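Local coordinates for protein glutathione S-transferase delta (Bombyx mori, PDB 3VK9) that probably catalyses the conjugation of glutathione to electrophilic compounds, working as a homodimeric delta-class glutathione transferase, at residues Gly104-Arg109 with Gln133-Leu138; Asp112-Gln117 with Leu168-Ile173; Gln51-Thr56 with Ser63-Arg68; Gln146-Gly151 with Glu186-Thr191. All coordinates share one frame; numbering follows the deposited sequence. Where two conformers were deposited one is given.

A two-domain fold can be read through four of its contacts. Contact 3 comes first along the chain and belongs to the thioredoxin-like N-terminal domain, where it joins the approach to strand 56-59 with the start of helix 67-78. The other three lie in the helical C-terminal domain. Contacts 1 and 2 share helix 89-119, have centres about 12 Å apart and touch, and their segments alternate in sequence; those of contacts 2 and 4 alternate as well. Contact 4 lies about 26 Å from contact 3, centre to centre, across the middle of the chain. Contacts 1 and 3 both reach the second subunit, so residues of both domains take part in the dimer interface.

Contact 1. Residues Gly104-Arg109 with Gln133-Leu138; sequences GTLYQR and QEALQL
A135 turns its methyl into helix 104-109 and meets three residues there: its CB lies 4.0 Å from L106 CA, with T105 CG2 and R109 CD equally near. A residue this small lets the helices draw together, and their short axes come within 9.0 Å while running roughly antiparallel at 143°. The close part of the contact is thus the A135 methyl seated against L106 CA, with the T105 methyl and R109 CD of the same helix beside it.

Toward solvent the chemistry changes. From CG to NE the R109 chain is extended (chi3 -180°), and it brings the guanidinium out past A135 to E134, whose side chain it crosses at about a right angle. R109 NH1 stands 3.6 Å from E134 OE1 in a salt bridge without a hydrogen bond, the guanidinium and carboxylate planes being turned 60° apart. The T105 methyl CG2 lies 3.7 Å above the guanidinium plane, offset toward its rim, and so backs one face of the charged group. T105 OG1 leaves the pair altogether and bonds to Q51 of the second subunit.

R109 NH1 has a hydrogen bond to the backbone O of K131, one turn before E134 on helix 126-142. The chemistry therefore implies a division of labour: apolar atoms set the helix spacing in the C-terminal domain, while a directed bond to K131 fixes the arginine and E134 contributes a looser, mainly electrostatic attraction.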
loop_
_atom_site.group_PDB
_atom_site.type_symbol
_atom_site.label_atom_id
_atom_site.label_comp_id
_atom_site.label_asym_id
_atom_site.label_seq_id
_atom_site.Cartn_x
_atom_site.Cartn_y
_atom_site.Cartn_z
ATOM N N GLY A 104 0.714 -2.662 -3.702
ATOM C CA GLY A 104 -0.566 -2.901 -4.353
ATOM C C GLY A 104 -0.491 -3.493 -5.744
ATOM O O GLY A 104 -1.450 -4.090 -6.238
ATOM N N THR A 105 0.657 -3.336 -6.381
ATOM C CA THR A 105 0.792 -3.787 -7.753
ATOM C C THR A 105 1.902 -4.813 -7.943
ATOM O O THR A 105 1.619 -5.976 -8.221
ATOM C CB THR A 105 0.998 -2.605 -8.726
ATOM O OG1 THR A 105 -0.127 -1.716 -8.637
ATOM C CG2 THR A 105 1.140 -3.103 -10.175
ATOM N N LEU A 106 3.156 -4.401 -7.782
ATOM C CA LEU A 106 4.264 -5.294 -8.104
ATOM C C LEU A 106 4.295 -6.511 -7.188
ATOM O O LEU A 106 4.219 -7.656 -7.651
ATOM C CB LEU A 106 5.614 -4.560 -8.097
ATOM C CG LEU A 106 6.716 -5.321 -8.844
ATOM C CD1 LEU A 106 7.511 -4.387 -9.733
ATOM C CD2 LEU A 106 7.636 -6.098 -7.892
ATOM N N TYR A 107 4.389 -6.278 -5.891
ATOM C CA TYR A 107 4.515 -7.410 -4.995
ATOM C C TYR A 107 3.201 -8.191 -4.896
ATOM O O TYR A 107 3.197 -9.412 -4.784
ATOM C CB TYR A 107 5.050 -7.000 -3.617
ATOM C CG TYR A 107 5.338 -8.214 -2.775
ATOM C CD1 TYR A 107 6.513 -8.925 -2.938
ATOM C CD2 TYR A 107 4.414 -8.681 -1.861
ATOM C CE1 TYR A 107 6.772 -10.066 -2.196
ATOM C CE2 TYR A 107 4.666 -9.830 -1.109
ATOM C CZ TYR A 107 5.850 -10.510 -1.284
ATOM O OH TYR A 107 6.113 -11.641 -0.543
ATOM N N GLN A 108 2.083 -7.492 -4.990
ATOM C CA GLN A 108 0.792 -8.165 -4.967
ATOM C C GLN A 108 0.678 -9.132 -6.136
ATOM O O GLN A 108 0.254 -10.267 -5.974
ATOM C CB GLN A 108 -0.349 -7.144 -5.010
ATOM C CG GLN A 108 -1.718 -7.773 -4.904
ATOM C CD GLN A 108 -1.915 -8.480 -3.571
ATOM O OE1 GLN A 108 -1.858 -7.854 -2.503
ATOM N NE2 GLN A 108 -2.126 -9.794 -3.625
ATOM N N ARG A 109 1.058 -8.673 -7.320
ATOM C CA ARG A 109 0.940 -9.498 -8.509
ATOM C C ARG A 109 1.874 -10.677 -8.418
ATOM O O ARG A 109 1.495 -11.794 -8.772
ATOM C CB ARG A 109 1.199 -8.675 -9.774
ATOM C CG ARG A 109 0.038 -7.749 -10.058
ATOM C CD ARG A 109 0.308 -6.807 -11.193
ATOM N NE ARG A 109 -0.845 -5.945 -11.403
ATOM C CZ ARG A 109 -1.090 -5.304 -12.535
ATOM N NH1 ARG A 109 -0.264 -5.452 -13.556
ATOM N NH2 ARG A 109 -2.163 -4.533 -12.649
ATOM N N GLN A 133 4.433 -9.400 -15.565
ATOM C CA GLN A 133 5.176 -8.772 -16.660
ATOM C C GLN A 133 4.750 -7.303 -16.783
ATOM O O GLN A 133 5.589 -6.418 -16.956
ATOM C CB GLN A 133 4.953 -9.507 -17.997
ATOM C CG GLN A 133 5.306 -11.012 -17.966
ATOM C CD GLN A 133 6.798 -11.279 -17.740
ATOM O OE1 GLN A 133 7.636 -10.395 -17.931
ATOM N NE2 GLN A 133 7.132 -12.508 -17.335
ATOM N N GLU A 134 3.446 -7.044 -16.695
ATOM C CA GLU A 134 2.949 -5.670 -16.830
ATOM C C GLU A 134 3.426 -4.786 -15.671
ATOM O O GLU A 134 3.666 -3.595 -15.844
ATOM C CB GLU A 134 1.417 -5.638 -16.908
ATOM C CG GLU A 134 0.823 -6.415 -18.065
ATOM C CD GLU A 134 -0.694 -6.572 -17.953
ATOM O OE1 GLU A 134 -1.274 -6.152 -16.919
ATOM O OE2 GLU A 134 -1.301 -7.118 -18.906
ATOM N N ALA A 135 3.537 -5.356 -14.478
ATOM C CA ALA A 135 4.056 -4.574 -13.363
ATOM C C ALA A 135 5.522 -4.194 -13.637
ATOM O O ALA A 135 5.949 -3.068 -13.388
ATOM C CB ALA A 135 3.925 -5.338 -12.085
ATOM N N LEU A 136 6.276 -5.139 -14.181
ATOM C CA LEU A 136 7.673 -4.906 -14.509
ATOM C C LEU A 136 7.835 -3.905 -15.647
ATOM O O LEU A 136 8.785 -3.133 -15.664
ATOM C CB LEU A 136 8.361 -6.227 -14.867
ATOM C CG LEU A 136 8.717 -7.168 -13.705
ATOM C CD1 LEU A 136 9.090 -8.580 -14.207
ATOM C CD2 LEU A 136 9.842 -6.576 -12.866
ATOM N N GLN A 137 6.924 -3.950 -16.611
ATOM C CA GLN A 137 6.924 -2.980 -17.699
ATOM C C GLN A 137 6.691 -1.563 -17.171
ATOM O O GLN A 137 7.343 -0.618 -17.602
ATOM C CB GLN A 137 5.867 -3.349 -18.748
ATOM C CG GLN A 137 6.262 -4.555 -19.588
ATOM C CD GLN A 137 5.069 -5.317 -20.152
ATOM O OE1 GLN A 137 3.973 -4.761 -20.311
ATOM N NE2 GLN A 137 5.277 -6.601 -20.449
ATOM N N LEU A 138 5.773 -1.429 -16.225
ATOM C CA LEU A 138 5.553 -0.152 -15.540
ATOM C C LEU A 138 6.818 0.308 -14.807
ATOM O O LEU A 138 7.192 1.487 -14.870
ATOM C CB LEU A 138 4.380 -0.258 -14.565
ATOM C CG LEU A 138 2.993 -0.375 -15.224
ATOM C CD1 LEU A 138 1.917 -0.729 -14.184
ATOM C CD2 LEU A 138 2.625 0.918 -15.947
#

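Contact 2. Residues Asp112-Gln117 with Leu168-Ile173; sequences DYFYPQ and LEASDI
Y113 reaches from helix 89-119 to the loop at I173 and D172, and its side chain can be traced outward. From CB, chi1 of 171° puts CG anti to the backbone N, and the ring heads for the loop. CD2 skirts I173 CG1, and Y113 CE2 packs 3.7 Å from I173 CD1, the two side chains meeting tip to tip. At the end Y113 OH donates over 2.7 Å to D172 OD1, which accepts on its syn lone pair, the side of the other carboxylate oxygen; ring and carboxylate are nearly coplanar, 12° apart. The same hydroxyl has a further partner in N129 of helix 126-142. Over the centre of one ring face lies Q117 NE2, one N-H of which is directed at Y113 O.

The loop follows helix 156-167 in the all-helical C-terminal domain and is shaped by a 3-10 turn running into an ST turn: S171 OG donates to L168 O and accepts from I173 N at 3.2 Å. Held this way, S171 presents CB to the neighbouring F114 ring as a CH-pi contact, 3.7 Å from the centroid and 27° off the normal. F114 CZ also approaches A170 O at 3.3 Å, and F114 CE2 touches A170 CB. F110, one turn earlier, meets the F114 ring.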
loop_
_atom_site.group_PDB
_atom_site.type_symbol
_atom_site.label_atom_id
_atom_site.label_comp_id
_atom_site.label_asym_id
_atom_site.label_seq_id
_atom_site.Cartn_x
_atom_site.Cartn_y
_atom_site.Cartn_z
ATOM N N ASP A 112 0.490 -13.118 -5.966
ATOM C CA ASP A 112 -0.649 -13.835 -6.564
ATOM C C ASP A 112 -0.206 -14.934 -7.517
ATOM O O ASP A 112 -0.823 -16.006 -7.605
ATOM C CB ASP A 112 -1.597 -12.875 -7.294
ATOM C CG ASP A 112 -2.419 -12.024 -6.336
ATOM O OD1 ASP A 112 -2.420 -12.324 -5.119
ATOM O OD2 ASP A 112 -3.064 -11.057 -6.800
ATOM N N TYR A 113 0.876 -14.657 -8.230
ATOM C CA TYR A 113 1.392 -15.573 -9.230
ATOM C C TYR A 113 2.162 -16.731 -8.602
ATOM O O TYR A 113 1.978 -17.895 -8.976
ATOM C CB TYR A 113 2.328 -14.808 -10.178
ATOM C CG TYR A 113 3.089 -15.711 -11.110
ATOM C CD1 TYR A 113 2.419 -16.465 -12.068
ATOM C CD2 TYR A 113 4.480 -15.805 -11.046
ATOM C CE1 TYR A 113 3.103 -17.296 -12.932
ATOM C CE2 TYR A 113 5.176 -16.634 -11.917
ATOM C CZ TYR A 113 4.480 -17.375 -12.857
ATOM O OH TYR A 113 5.150 -18.209 -13.734
ATOM N N PHE A 114 3.016 -16.390 -7.638
ATOM C CA PHE A 114 4.046 -17.302 -7.131
ATOM C C PHE A 114 3.658 -18.176 -5.934
ATOM O O PHE A 114 3.980 -19.360 -5.905
ATOM C CB PHE A 114 5.314 -16.507 -6.804
ATOM C CG PHE A 114 6.549 -17.358 -6.654
ATOM C CD1 PHE A 114 6.852 -18.326 -7.585
ATOM C CD2 PHE A 114 7.413 -17.176 -5.584
ATOM C CE1 PHE A 114 7.995 -19.107 -7.451
ATOM C CE2 PHE A 114 8.556 -17.945 -5.448
ATOM C CZ PHE A 114 8.844 -18.908 -6.378
ATOM N N TYR A 115 2.990 -17.598 -4.938
ATOM C CA TYR A 115 2.775 -18.314 -3.680
ATOM C C TYR A 115 1.758 -19.458 -3.758
ATOM O O TYR A 115 1.870 -20.430 -3.013
ATOM C CB TYR A 115 2.468 -17.343 -2.535
ATOM C CG TYR A 115 3.652 -16.462 -2.162
ATOM C CD1 TYR A 115 4.951 -16.958 -2.180
ATOM C CD2 TYR A 115 3.472 -15.138 -1.799
ATOM C CE1 TYR A 115 6.037 -16.155 -1.839
ATOM C CE2 TYR A 115 4.548 -14.329 -1.455
ATOM C CZ TYR A 115 5.829 -14.842 -1.481
ATOM O OH TYR A 115 6.899 -14.037 -1.143
ATOM N N PRO A 116 0.767 -19.352 -4.656
ATOM C CA PRO A 116 -0.047 -20.540 -4.926
ATOM C C PRO A 116 0.803 -21.713 -5.428
ATOM O O PRO A 116 0.513 -22.857 -5.080
ATOM C CB PRO A 116 -0.994 -20.071 -6.033
ATOM C CG PRO A 116 -1.143 -18.604 -5.786
ATOM C CD PRO A 116 0.205 -18.142 -5.287
ATOM N N GLN A 117 1.829 -21.439 -6.231
ATOM C CA GLN A 117 2.679 -22.514 -6.744
ATOM C C GLN A 117 3.554 -23.116 -5.648
ATOM O O GLN A 117 3.780 -24.326 -5.608
ATOM C CB GLN A 117 3.572 -22.007 -7.870
ATOM C CG GLN A 117 2.851 -21.240 -8.959
ATOM C CD GLN A 117 3.810 -20.832 -10.059
ATOM O OE1 GLN A 117 4.512 -21.677 -10.617
ATOM N NE2 GLN A 117 3.872 -19.533 -10.354
ATOM N N LEU A 168 11.868 -12.241 -6.970
ATOM C CA LEU A 168 11.491 -12.873 -8.238
ATOM C C LEU A 168 12.548 -13.857 -8.743
ATOM O O LEU A 168 12.262 -14.691 -9.597
ATOM C CB LEU A 168 11.244 -11.811 -9.327
ATOM C CG LEU A 168 9.849 -11.203 -9.473
ATOM C CD1 LEU A 168 9.397 -10.609 -8.152
ATOM C CD2 LEU A 168 9.838 -10.135 -10.571
ATOM N N GLU A 169 13.773 -13.744 -8.236
ATOM C CA GLU A 169 14.836 -14.670 -8.625
ATOM C C GLU A 169 14.535 -16.098 -8.161
ATOM O O GLU A 169 15.147 -17.049 -8.622
ATOM C CB GLU A 169 16.196 -14.216 -8.075
ATOM C CG GLU A 169 16.706 -12.885 -8.619
ATOM C CD GLU A 169 18.123 -12.585 -8.140
ATOM O OE1 GLU A 169 18.659 -13.395 -7.363
ATOM O OE2 GLU A 169 18.706 -11.559 -8.532
ATOM N N ALA A 170 13.592 -16.251 -7.242
ATOM C CA ALA A 170 13.211 -17.581 -6.790
ATOM C C ALA A 170 12.220 -18.237 -7.749
ATOM O O ALA A 170 11.912 -19.408 -7.611
ATOM C CB ALA A 170 12.645 -17.528 -5.382
ATOM N N SER A 171 11.732 -17.471 -8.721
ATOM C CA SER A 171 10.684 -17.928 -9.630
ATOM C C SER A 171 11.187 -17.940 -11.066
ATOM O O SER A 171 12.372 -17.768 -11.319
ATOM C CB SER A 171 9.492 -16.974 -9.572
ATOM O OG SER A 171 9.849 -15.739 -10.186
ATOM N N ASP A 172 10.260 -18.111 -11.998
ATOM C CA ASP A 172 10.596 -18.126 -13.415
ATOM C C ASP A 172 10.353 -16.784 -14.119
ATOM O O ASP A 172 10.324 -16.715 -15.348
ATOM C CB ASP A 172 9.866 -19.270 -14.135
ATOM C CG ASP A 172 8.358 -19.048 -14.237
ATOM O OD1 ASP A 172 7.824 -18.115 -13.610
ATOM O OD2 ASP A 172 7.699 -19.832 -14.945
ATOM N N ILE A 173 10.194 -15.715 -13.347
ATOM C CA ILE A 173 10.028 -14.401 -13.945
ATOM C C ILE A 173 11.392 -13.780 -14.229
ATOM O O ILE A 173 12.161 -13.463 -13.309
ATOM C CB ILE A 173 9.206 -13.458 -13.050
ATOM C CG1 ILE A 173 7.810 -14.039 -12.794
ATOM C CG2 ILE A 173 9.088 -12.096 -13.691
ATOM C CD1 ILE A 173 6.958 -14.202 -14.045
#

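Contact 3. Residues Gln51-Thr56 with Ser63-Arg68; sequences QHTVPT and SIWESR
The W65 indole is engaged at its edge by Q51 and by a water. NE1 donates to Q51 OE1 over 2.9 Å with an N-H...O angle of 163°; the oxygen lies near the ring plane, whereas the nitrogen stands above the plane of the amide carbonyl. Amide and ring are almost perpendicular, 83° apart, and Q51 CB comes within 3.5 Å of W65 NE1. A second oxygen in the ring plane belongs to a water that donates to W65 O and is hydrogen-bonded to T53 OG1, itself 3.5 Å from W65 CD1; T53 OG1 is also hydrogen-bonded to N49. Another water donates both to Q51 OE1, at 2.7 Å, and to E66 OE2, so OE1 has two donors.

W65 CG lies between the backbone N and the carbonyl carbon (chi1 56°), the crowded position, and the side chain runs beside T56, pointing the same way. P55 follows a cis peptide bond, and its CG packs 4.2 Å from S67 CB. This cis-proline is a hallmark of the thioredoxin fold; together with E66 and S67 at the helix start, it is consistent with the glutathione-site wall of related transferases.

P55 also rests on P13 and C14 of helix 12-24. T56 opens strand 56-59, paired antiparallel with strand 62-64; from there the chain passes through W65 into helix 67-78, while Q97 of the second subunit packs on W65.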
loop_
_atom_site.group_PDB
_atom_site.type_symbol
_atom_site.label_atom_id
_atom_site.label_comp_id
_atom_site.label_asym_id
_atom_site.label_seq_id
_atom_site.Cartn_x
_atom_site.Cartn_y
_atom_site.Cartn_z
ATOM N N GLN A 51 -2.319 -8.999 13.406
ATOM C CA GLN A 51 -2.327 -9.496 12.035
ATOM C C GLN A 51 -1.310 -10.622 11.873
ATOM O O GLN A 51 -1.179 -11.199 10.794
ATOM C CB GLN A 51 -2.027 -8.364 11.044
ATOM C CG GLN A 51 -2.407 -8.712 9.615
ATOM C CD GLN A 51 -2.561 -7.490 8.744
ATOM O OE1 GLN A 51 -2.524 -6.354 9.232
ATOM N NE2 GLN A 51 -2.742 -7.713 7.440
ATOM N N HIS A 52 -0.593 -10.922 12.958
ATOM C CA HIS A 52 0.388 -12.005 12.981
ATOM C C HIS A 52 1.269 -12.117 11.736
ATOM O O HIS A 52 1.397 -13.191 11.154
ATOM C CB HIS A 52 -0.250 -13.367 13.334
ATOM C CG HIS A 52 -1.346 -13.816 12.413
ATOM N ND1 HIS A 52 -1.101 -14.423 11.197
ATOM C CD2 HIS A 52 -2.693 -13.821 12.564
ATOM C CE1 HIS A 52 -2.244 -14.749 10.626
ATOM N NE2 HIS A 52 -3.228 -14.390 11.433
ATOM N N THR A 53 1.886 -11.000 11.358
ATOM C CA THR A 53 2.820 -10.956 10.236
ATOM C C THR A 53 4.193 -10.484 10.700
ATOM O O THR A 53 4.366 -10.040 11.847
ATOM C CB THR A 53 2.344 -9.960 9.170
ATOM O OG1 THR A 53 2.210 -8.662 9.763
ATOM C CG2 THR A 53 0.995 -10.404 8.562
ATOM N N VAL A 54 5.169 -10.588 9.804
ATOM C CA VAL A 54 6.453 -9.918 9.988
ATOM C C VAL A 54 6.662 -9.006 8.799
ATOM O O VAL A 54 6.128 -9.266 7.723
ATOM C CB VAL A 54 7.610 -10.909 10.098
ATOM C CG1 VAL A 54 7.530 -11.680 11.436
ATOM C CG2 VAL A 54 7.598 -11.859 8.934
ATOM N N PRO A 55 7.431 -7.921 8.988
ATOM C CA PRO A 55 8.099 -7.592 10.249
ATOM C C PRO A 55 7.164 -6.905 11.233
ATOM O O PRO A 55 6.140 -6.348 10.828
ATOM C CB PRO A 55 9.157 -6.586 9.805
ATOM C CG PRO A 55 8.480 -5.841 8.693
ATOM C CD PRO A 55 7.687 -6.902 7.953
ATOM N N THR A 56 7.520 -6.917 12.513
ATOM C CA THR A 56 6.847 -6.048 13.469
ATOM C C THR A 56 7.906 -5.243 14.223
ATOM O O THR A 56 8.796 -5.808 14.876
ATOM C CB THR A 56 5.961 -6.838 14.478
ATOM O OG1 THR A 56 5.067 -7.707 13.768
ATOM C CG2 THR A 56 5.155 -5.898 15.359
ATOM N N SER A 63 3.753 -0.344 18.347
ATOM C CA SER A 63 3.966 -1.497 17.506
ATOM C C SER A 63 3.422 -1.180 16.110
ATOM O O SER A 63 2.252 -0.822 15.963
ATOM C CB SER A 63 3.249 -2.708 18.113
ATOM O OG SER A 63 3.267 -3.806 17.228
ATOM N N ILE A 64 4.261 -1.294 15.082
ATOM C CA ILE A 64 3.768 -1.171 13.704
ATOM C C ILE A 64 4.368 -2.241 12.805
ATOM O O ILE A 64 5.548 -2.580 12.934
ATOM C CB ILE A 64 4.041 0.214 13.106
ATOM C CG1 ILE A 64 5.531 0.510 13.091
ATOM C CG2 ILE A 64 3.306 1.302 13.888
ATOM C CD1 ILE A 64 5.851 1.790 12.374
ATOM N N TRP A 65 3.563 -2.773 11.891
ATOM C CA TRP A 65 3.985 -3.952 11.151
ATOM C C TRP A 65 3.961 -3.892 9.614
ATOM O O TRP A 65 4.381 -4.839 8.952
ATOM C CB TRP A 65 3.235 -5.188 11.646
ATOM C CG TRP A 65 1.731 -5.095 11.603
ATOM C CD1 TRP A 65 0.913 -5.472 10.571
ATOM C CD2 TRP A 65 0.863 -4.627 12.653
ATOM N NE1 TRP A 65 -0.400 -5.263 10.911
ATOM C CE2 TRP A 65 -0.459 -4.746 12.178
ATOM C CE3 TRP A 65 1.079 -4.113 13.933
ATOM C CZ2 TRP A 65 -1.557 -4.372 12.938
ATOM C CZ3 TRP A 65 -0.019 -3.745 14.694
ATOM C CH2 TRP A 65 -1.320 -3.880 14.196
ATOM N N GLU A 66 3.475 -2.801 9.045
ATOM C CA GLU A 66 3.575 -2.650 7.604
ATOM C C GLU A 66 4.990 -2.159 7.300
ATOM O O GLU A 66 5.374 -1.069 7.721
ATOM C CB GLU A 66 2.513 -1.670 7.103
ATOM C CG GLU A 66 1.091 -2.227 7.219
ATOM C CD GLU A 66 0.800 -3.297 6.145
ATOM O OE1 GLU A 66 1.534 -3.340 5.132
ATOM O OE2 GLU A 66 -0.146 -4.093 6.320
ATOM N N SER A 67 5.758 -2.974 6.584
ATOM C CA SER A 67 7.147 -2.661 6.284
ATOM C C SER A 67 7.240 -1.237 5.746
ATOM O O SER A 67 8.133 -0.486 6.109
ATOM C CB SER A 67 7.713 -3.639 5.252
ATOM O OG SER A 67 6.923 -3.614 4.078
ATOM N N ARG A 68 6.296 -0.870 4.890
ATOM C CA ARG A 68 6.359 0.426 4.212
ATOM C C ARG A 68 6.054 1.617 5.108
ATOM O O ARG A 68 6.482 2.724 4.812
ATOM C CB ARG A 68 5.505 0.407 2.935
ATOM C CG ARG A 68 6.063 -0.614 1.927
ATOM C CD ARG A 68 5.080 -0.977 0.829
ATOM N NE ARG A 68 5.551 -2.114 0.043
ATOM C CZ ARG A 68 5.317 -3.385 0.361
ATOM N NH1 ARG A 68 4.620 -3.689 1.461
ATOM N NH2 ARG A 68 5.798 -4.358 -0.406
HETATM O O HOH W 1 -1.933 -3.912 8.119
HETATM O O HOH W 2 3.079 -6.936 7.908
#

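Contact 4. Residues Gln146-Gly151 with Glu186-Thr191; sequences QKYVAG and ETVKST
Y148 and T191 meet tip to tip. The phenol OH donates to T191 OG1 over 3.0 Å, the acceptor lying at the edge of the ring, near its plane. V188 CG2 lies near the ring plane too, beside the CD1 and CE1 rim, 4.0 Å from Y148 CE1, while T187 CG2 comes in obliquely, 3.8 Å from Y148 OH. T187 has a further neighbour: K147 crosses it at about a right angle, and bends at chi3 and chi4 bring K147 NZ to 3.3 Å from the same methyl CG2.

A second shell sets the acceptor in place. With chi1 at 54°, T191 OG1 lies between its own backbone N and carbonyl carbon and turns back along the helix, donating to T187 O over 2.6 Å from a point 43° out of the carbonyl plane. The hydroxyls thus form a directed relay, Y148 to T191 to the T187 carbonyl, that ties the loop tyrosine to the backbone of segment 186-191. T187 OG1 also bonds to a water that donates to K147 O at 2.7 Å, so the loop backbone has a water-mediated tie to the helix.

Farther out, R183, one turn before T187, bonds through its backbone O with T187 OG1 and through its side chain to Q146 O. V188 of helix 179-191 packs on I162 of helix 156-167. The loop, running between helices 126-142 and 156-167 and bonded through V149 to R98 of helix 89-119 and D158 of helix 156-167, lies against helix 179-191 through Y148.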
loop_
_atom_site.group_PDB
_atom_site.type_symbol
_atom_site.label_atom_id
_atom_site.label_comp_id
_atom_site.label_asym_id
_atom_site.label_seq_id
_atom_site.Cartn_x
_atom_site.Cartn_y
_atom_site.Cartn_z
ATOM N N GLN A 146 16.205 7.382 -15.696
ATOM C CA GLN A 146 16.367 7.597 -14.255
ATOM C C GLN A 146 17.302 6.592 -13.586
ATOM O O GLN A 146 17.200 5.385 -13.810
ATOM C CB GLN A 146 14.994 7.533 -13.582
ATOM C CG GLN A 146 14.033 8.560 -14.142
ATOM C CD GLN A 146 14.239 9.928 -13.528
ATOM O OE1 GLN A 146 14.463 10.054 -12.321
ATOM N NE2 GLN A 146 14.156 10.964 -14.355
ATOM N N LYS A 147 18.199 7.089 -12.743
ATOM C CA LYS A 147 19.091 6.231 -11.965
ATOM C C LYS A 147 18.342 5.428 -10.909
ATOM O O LYS A 147 18.604 4.242 -10.713
ATOM C CB LYS A 147 20.143 7.090 -11.261
ATOM C CG LYS A 147 21.304 6.313 -10.644
ATOM C CD LYS A 147 22.240 7.291 -9.933
ATOM C CE LYS A 147 23.695 6.855 -9.926
ATOM N NZ LYS A 147 23.932 5.654 -9.102
ATOM N N TYR A 148 17.432 6.098 -10.207
ATOM C CA TYR A 148 16.666 5.474 -9.137
ATOM C C TYR A 148 15.185 5.613 -9.433
ATOM O O TYR A 148 14.789 6.306 -10.364
ATOM C CB TYR A 148 17.011 6.116 -7.786
ATOM C CG TYR A 148 18.426 5.851 -7.317
ATOM C CD1 TYR A 148 18.795 4.592 -6.851
ATOM C CD2 TYR A 148 19.397 6.851 -7.342
ATOM C CE1 TYR A 148 20.084 4.333 -6.417
ATOM C CE2 TYR A 148 20.709 6.605 -6.901
ATOM C CZ TYR A 148 21.041 5.334 -6.443
ATOM O OH TYR A 148 22.320 5.046 -5.999
ATOM N N VAL A 149 14.361 4.965 -8.623
ATOM C CA VAL A 149 12.961 4.781 -8.970
ATOM C C VAL A 149 12.106 5.991 -8.571
ATOM O O VAL A 149 11.004 6.181 -9.082
ATOM C CB VAL A 149 12.409 3.460 -8.358
ATOM C CG1 VAL A 149 12.021 3.658 -6.891
ATOM C CG2 VAL A 149 11.234 2.931 -9.173
ATOM N N ALA A 150 12.616 6.815 -7.665
ATOM C CA ALA A 150 11.837 7.962 -7.197
ATOM C C ALA A 150 12.737 9.175 -6.977
ATOM O O ALA A 150 12.870 9.702 -5.864
ATOM C CB ALA A 150 11.069 7.610 -5.934
ATOM N N GLY A 151 13.363 9.613 -8.053
ATOM C CA GLY A 151 14.182 10.799 -7.983
ATOM C C GLY A 151 15.642 10.469 -8.184
ATOM O O GLY A 151 15.996 9.319 -8.450
ATOM N N GLU A 186 21.148 -3.437 -10.577
ATOM C CA GLU A 186 22.585 -3.397 -10.352
ATOM C C GLU A 186 23.027 -2.169 -9.562
ATOM O O GLU A 186 23.841 -2.276 -8.656
ATOM C CB GLU A 186 23.351 -3.449 -11.676
ATOM C CG GLU A 186 24.852 -3.411 -11.465
ATOM C CD GLU A 186 25.635 -3.356 -12.753
ATOM O OE1 GLU A 186 25.055 -2.985 -13.798
ATOM O OE2 GLU A 186 26.838 -3.671 -12.711
ATOM N N THR A 187 22.495 -1.005 -9.915
ATOM C CA THR A 187 22.848 0.228 -9.224
ATOM C C THR A 187 22.532 0.131 -7.729
ATOM O O THR A 187 23.339 0.491 -6.875
ATOM C CB THR A 187 22.070 1.454 -9.793
ATOM O OG1 THR A 187 22.359 1.623 -11.185
ATOM C CG2 THR A 187 22.443 2.733 -9.036
ATOM N N VAL A 188 21.346 -0.363 -7.414
ATOM C CA VAL A 188 20.924 -0.410 -6.020
ATOM C C VAL A 188 21.762 -1.427 -5.237
ATOM O O VAL A 188 22.222 -1.136 -4.140
ATOM C CB VAL A 188 19.421 -0.637 -5.899
ATOM C CG1 VAL A 188 19.017 -0.876 -4.436
ATOM C CG2 VAL A 188 18.686 0.591 -6.460
ATOM N N LYS A 189 22.021 -2.581 -5.840
ATOM C CA LYS A 189 22.892 -3.584 -5.233
ATOM C C LYS A 189 24.232 -2.988 -4.801
ATOM O O LYS A 189 24.749 -3.305 -3.725
ATOM C CB LYS A 189 23.160 -4.715 -6.229
ATOM C CG LYS A 189 22.069 -5.756 -6.333
ATOM C CD LYS A 189 22.266 -6.570 -7.596
ATOM C CE LYS A 189 22.032 -8.052 -7.383
ATOM N NZ LYS A 189 22.466 -8.782 -8.619
ATOM N N SER A 190 24.795 -2.125 -5.645
ATOM C CA SER A 190 26.126 -1.571 -5.419
ATOM C C SER A 190 26.115 -0.270 -4.628
ATOM O O SER A 190 27.176 0.276 -4.311
ATOM C CB SER A 190 26.829 -1.323 -6.757
ATOM O OG SER A 190 26.537 -2.356 -7.670
ATOM N N THR A 191 24.932 0.251 -4.330
ATOM C CA THR A 191 24.877 1.526 -3.612
ATOM C C THR A 191 24.124 1.504 -2.283
ATOM O O THR A 191 24.356 2.354 -1.420
ATOM C CB THR A 191 24.364 2.688 -4.504
ATOM O OG1 THR A 191 23.105 2.344 -5.085
ATOM C CG2 THR A 191 25.374 2.998 -5.617
HETATM O O HOH W 3 20.481 3.023 -12.202
#